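Local coordinates for amidohydrolase 3 domain-containing protein (Pyrococcus furiosus, PDB 3ICJ) that is an uncharacterized zinc-containing amidohydrolase that probably hydrolyses carbon-nitrogen bonds other than peptide bonds, at residues L111-L116 / F164-C169. Numbering follows the deposited sequence.
Sequences LEMVDL and FLYRRC
Leu116 and Leu165 meet through their methyl ends: CD1 of Leu116 lies 3.9 Å from CD2 of Leu165 and 4.0 Å from CD1 of Leu165. These near-equal distances put the one methyl across the fork of the other leucine rather than against a single branch, and the two side chains cross at about a right angle. In Leu116, CG is anti to the carbonyl carbon (chi1 -60°), and chi2 of 175° then extends CD1 toward Leu165. Both leucines are buried, and Val129 of helix 122-130 touches each of them, so the pair lies between the sheet and that helix.

The second meeting is looser. Met113 SD comes to 4.4 Å from Tyr166 CD2, approaching the ring obliquely, at a distance that fits apolar contact. The Met113 side chain also touches Phe140, which belongs to strand 137-142. Phe164 of the same strand packs on one face of the Tyr166 ring: its CE2 sits 3.5 Å above the plane, offset toward the rim, while Tyr166 CE1 lies in plane at the edge of the Phe164 ring. The rings form a T-shaped (edge-to-face) pair, Phe164 giving the edge and Tyr166 the face. The Tyr166 hydroxyl makes a weak hydrogen bond with Arg207.

No hydrogen bond links 111-116 directly to 164-169. Strand 137-142 runs between them, and its backbone bonds join Val114 to Phe138 and Phe140, Leu116 to Phe140, and Phe164 to Ile137 and Gly139. The side chains thus meet across an intervening strand, the leucines on the helix 122-130 side and Met113 with Tyr166 on the other. Strands 114-115, 137-142 and 163-167 are parallel neighbours within a mixed sheet, and strand 114-115, helix 122-130 and strand 137-142 form a beta-alpha-beta crossover.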
ATOM      1  N   LEU A 111      11.389   2.795  -7.041  1.00 39.80           N
ATOM      2  CA  LEU A 111      12.157   1.857  -7.872  1.00 37.99           C
ATOM      3  C   LEU A 111      13.089   2.562  -8.881  1.00 40.76           C
ATOM      4  O   LEU A 111      14.151   2.037  -9.211  1.00 42.12           O
ATOM      5  CB  LEU A 111      11.209   0.891  -8.607  1.00 31.43           C
ATOM      6  CG  LEU A 111      10.377  -0.011  -7.685  1.00 36.09           C
ATOM      7  CD1 LEU A 111       9.139  -0.594  -8.415  1.00 32.94           C
ATOM      8  CD2 LEU A 111      11.225  -1.097  -7.038  1.00 36.33           C
ATOM      9  N   GLU A 112      12.669   3.734  -9.367  1.00 36.22           N
ATOM     10  CA  GLU A 112      13.442   4.548 -10.317  1.00 36.38           C
ATOM     11  C   GLU A 112      14.536   5.405  -9.691  1.00 41.63           C
ATOM     12  O   GLU A 112      15.416   5.874 -10.405  1.00 45.74           O
ATOM     13  CB  GLU A 112      12.518   5.505 -11.076  1.00 37.34           C
ATOM     14  CG  GLU A 112      12.195   5.112 -12.500  1.00 40.22           C
ATOM     15  CD  GLU A 112      10.928   4.303 -12.602  1.00 51.91           C
ATOM     16  OE1 GLU A 112       9.957   4.810 -13.208  1.00 53.73           O
ATOM     17  OE2 GLU A 112      10.895   3.168 -12.072  1.00 59.83           O
ATOM     18  N   MET A 113      14.463   5.641  -8.380  1.00 37.03           N
ATOM     19  CA  MET A 113      15.347   6.588  -7.716  1.00 39.11           C
ATOM     20  C   MET A 113      16.792   6.122  -7.759  1.00 39.19           C
ATOM     21  O   MET A 113      17.069   4.919  -7.760  1.00 36.00           O
ATOM     22  CB  MET A 113      14.917   6.821  -6.261  1.00 37.06           C
ATOM     23  CG  MET A 113      13.750   7.778  -6.104  1.00 40.77           C
ATOM     24  SD  MET A 113      13.674   8.559  -4.487  1.00 32.37           S
ATOM     25  CE  MET A 113      13.149   7.235  -3.460  1.00 15.98           C
ATOM     26  N   VAL A 114      17.708   7.081  -7.830  1.00 39.21           N
ATOM     27  CA  VAL A 114      19.131   6.768  -7.751  1.00 39.20           C
ATOM     28  C   VAL A 114      19.480   6.422  -6.302  1.00 35.53           C
ATOM     29  O   VAL A 114      19.219   7.210  -5.394  1.00 36.08           O
ATOM     30  CB  VAL A 114      20.014   7.940  -8.288  1.00 40.20           C
ATOM     31  CG1 VAL A 114      21.502   7.656  -8.038  1.00 42.90           C
ATOM     32  CG2 VAL A 114      19.765   8.164  -9.786  1.00 41.60           C
ATOM     33  N   ASP A 115      20.056   5.237  -6.106  1.00 35.17           N
ATOM     34  CA  ASP A 115      20.485   4.741  -4.790  1.00 37.58           C
ATOM     35  C   ASP A 115      21.848   5.316  -4.357  1.00 39.43           C
ATOM     36  O   ASP A 115      22.886   4.978  -4.936  1.00 39.98           O
ATOM     37  CB  ASP A 115      20.540   3.205  -4.827  1.00 37.46           C
ATOM     38  CG  ASP A 115      20.604   2.567  -3.442  1.00 38.99           C
ATOM     39  OD1 ASP A 115      20.829   3.274  -2.432  1.00 33.74           O
ATOM     40  OD2 ASP A 115      20.432   1.332  -3.368  1.00 41.22           O
ATOM     41  N   LEU A 116      21.831   6.163  -3.323  1.00 44.91           N
ATOM     42  CA  LEU A 116      23.035   6.856  -2.830  1.00 44.55           C
ATOM     43  C   LEU A 116      23.471   6.424  -1.427  1.00 47.43           C
ATOM     44  O   LEU A 116      24.225   7.146  -0.767  1.00 48.90           O
ATOM     45  CB  LEU A 116      22.853   8.384  -2.838  1.00 40.89           C
ATOM     46  CG  LEU A 116      22.561   9.151  -4.130  1.00 44.35           C
ATOM     47  CD1 LEU A 116      22.316  10.638  -3.830  1.00 30.91           C
ATOM     48  CD2 LEU A 116      23.684   8.980  -5.161  1.00 39.44           C
ATOM     49  N   PHE A 164      17.073  16.163  -7.404  1.00 36.76           N
ATOM     50  CA  PHE A 164      16.435  16.316  -6.096  1.00 38.00           C
ATOM     51  C   PHE A 164      16.769  15.066  -5.297  1.00 39.03           C
ATOM     52  O   PHE A 164      16.336  13.964  -5.653  1.00 36.88           O
ATOM     53  CB  PHE A 164      14.918  16.497  -6.270  1.00 34.83           C
ATOM     54  CG  PHE A 164      14.161  16.714  -4.969  1.00 40.35           C
ATOM     55  CD1 PHE A 164      13.816  17.992  -4.565  1.00 36.70           C
ATOM     56  CD2 PHE A 164      13.782  15.639  -4.168  1.00 42.20           C
ATOM     57  CE1 PHE A 164      13.122  18.204  -3.379  1.00 43.73           C
ATOM     58  CE2 PHE A 164      13.085  15.841  -2.974  1.00 45.94           C
ATOM     59  CZ  PHE A 164      12.757  17.124  -2.581  1.00 38.05           C
ATOM     60  N   LEU A 165      17.557  15.235  -4.236  1.00 35.14           N
ATOM     61  CA  LEU A 165      18.146  14.095  -3.520  1.00 37.12           C
ATOM     62  C   LEU A 165      17.831  14.076  -2.025  1.00 38.45           C
ATOM     63  O   LEU A 165      18.292  14.935  -1.285  1.00 40.64           O
ATOM     64  CB  LEU A 165      19.668  14.079  -3.704  1.00 32.31           C
ATOM     65  CG  LEU A 165      20.242  14.181  -5.121  1.00 37.70           C
ATOM     66  CD1 LEU A 165      21.746  14.409  -5.062  1.00 33.67           C
ATOM     67  CD2 LEU A 165      19.928  12.954  -5.947  1.00 34.99           C
ATOM     68  N   TYR A 166      17.045  13.092  -1.598  1.00 37.97           N
ATOM     69  CA  TYR A 166      16.728  12.925  -0.184  1.00 40.70           C
ATOM     70  C   TYR A 166      17.972  12.571   0.622  1.00 43.48           C
ATOM     71  O   TYR A 166      18.876  11.900   0.125  1.00 37.27           O
ATOM     72  CB  TYR A 166      15.657  11.847  -0.001  1.00 41.19           C
ATOM     73  CG  TYR A 166      14.277  12.272  -0.448  1.00 40.37           C
ATOM     74  CD1 TYR A 166      13.442  12.992   0.397  1.00 38.06           C
ATOM     75  CD2 TYR A 166      13.809  11.954  -1.716  1.00 37.64           C
ATOM     76  CE1 TYR A 166      12.180  13.383  -0.008  1.00 37.11           C
ATOM     77  CE2 TYR A 166      12.548  12.341  -2.130  1.00 40.88           C
ATOM     78  CZ  TYR A 166      11.738  13.055  -1.273  1.00 46.26           C
ATOM     79  OH  TYR A 166      10.482  13.441  -1.680  1.00 53.21           O
ATOM     80  N   ARG A 167      18.010  13.026   1.870  1.00 35.18           N
ATOM     81  CA  ARG A 167      18.883  12.431   2.876  1.00 36.13           C
ATOM     82  C   ARG A 167      18.345  11.083   3.344  1.00 41.82           C
ATOM     83  O   ARG A 167      17.196  10.734   3.072  1.00 41.62           O
ATOM     84  CB  ARG A 167      19.046  13.374   4.070  1.00 31.07           C
ATOM     85  CG  ARG A 167      20.261  13.077   4.934  1.00 35.27           C
ATOM     86  CD  ARG A 167      20.305  13.981   6.154  1.00 38.46           C
ATOM     87  NE  ARG A 167      21.408  13.641   7.047  1.00 40.58           N
ATOM     88  CZ  ARG A 167      21.385  12.634   7.914  1.00 42.84           C
ATOM     89  NH1 ARG A 167      20.312  11.861   8.008  1.00 41.64           N
ATOM     90  NH2 ARG A 167      22.436  12.397   8.688  1.00 37.00           N
ATOM     91  N   ARG A 168      19.183  10.328   4.048  1.00 45.30           N
ATOM     92  CA  ARG A 168      18.784   9.030   4.578  1.00 44.85           C
ATOM     93  C   ARG A 168      17.418   9.105   5.250  1.00 48.89           C
ATOM     94  O   ARG A 168      16.525   8.310   4.956  1.00 50.69           O
ATOM     95  CB  ARG A 168      19.830   8.513   5.569  1.00 47.41           C
ATOM     96  CG  ARG A 168      20.766   7.464   4.990  1.00 53.60           C
ATOM     97  CD  ARG A 168      21.805   7.029   6.010  1.00 61.97           C
ATOM     98  NE  ARG A 168      21.193   6.436   7.196  1.00 65.87           N
ATOM     99  CZ  ARG A 168      21.086   7.052   8.368  1.00 64.00           C
ATOM    100  NH1 ARG A 168      21.552   8.285   8.516  1.00 60.21           N
ATOM    101  NH2 ARG A 168      20.514   6.437   9.393  1.00 54.34           N
ATOM    102  N   CYS A 169      17.261  10.066   6.156  1.00 49.86           N
ATOM    103  CA  CYS A 169      16.088  10.120   7.020  1.00 57.50           C
ATOM    104  C   CYS A 169      14.822  10.391   6.213  1.00 53.98           C
ATOM    105  O   CYS A 169      13.712  10.125   6.674  1.00 55.57           O
ATOM    106  CB  CYS A 169      16.264  11.193   8.096  1.00 61.79           C
ATOM    107  SG  CYS A 169      16.913  12.766   7.484  1.00 65.46           S
TER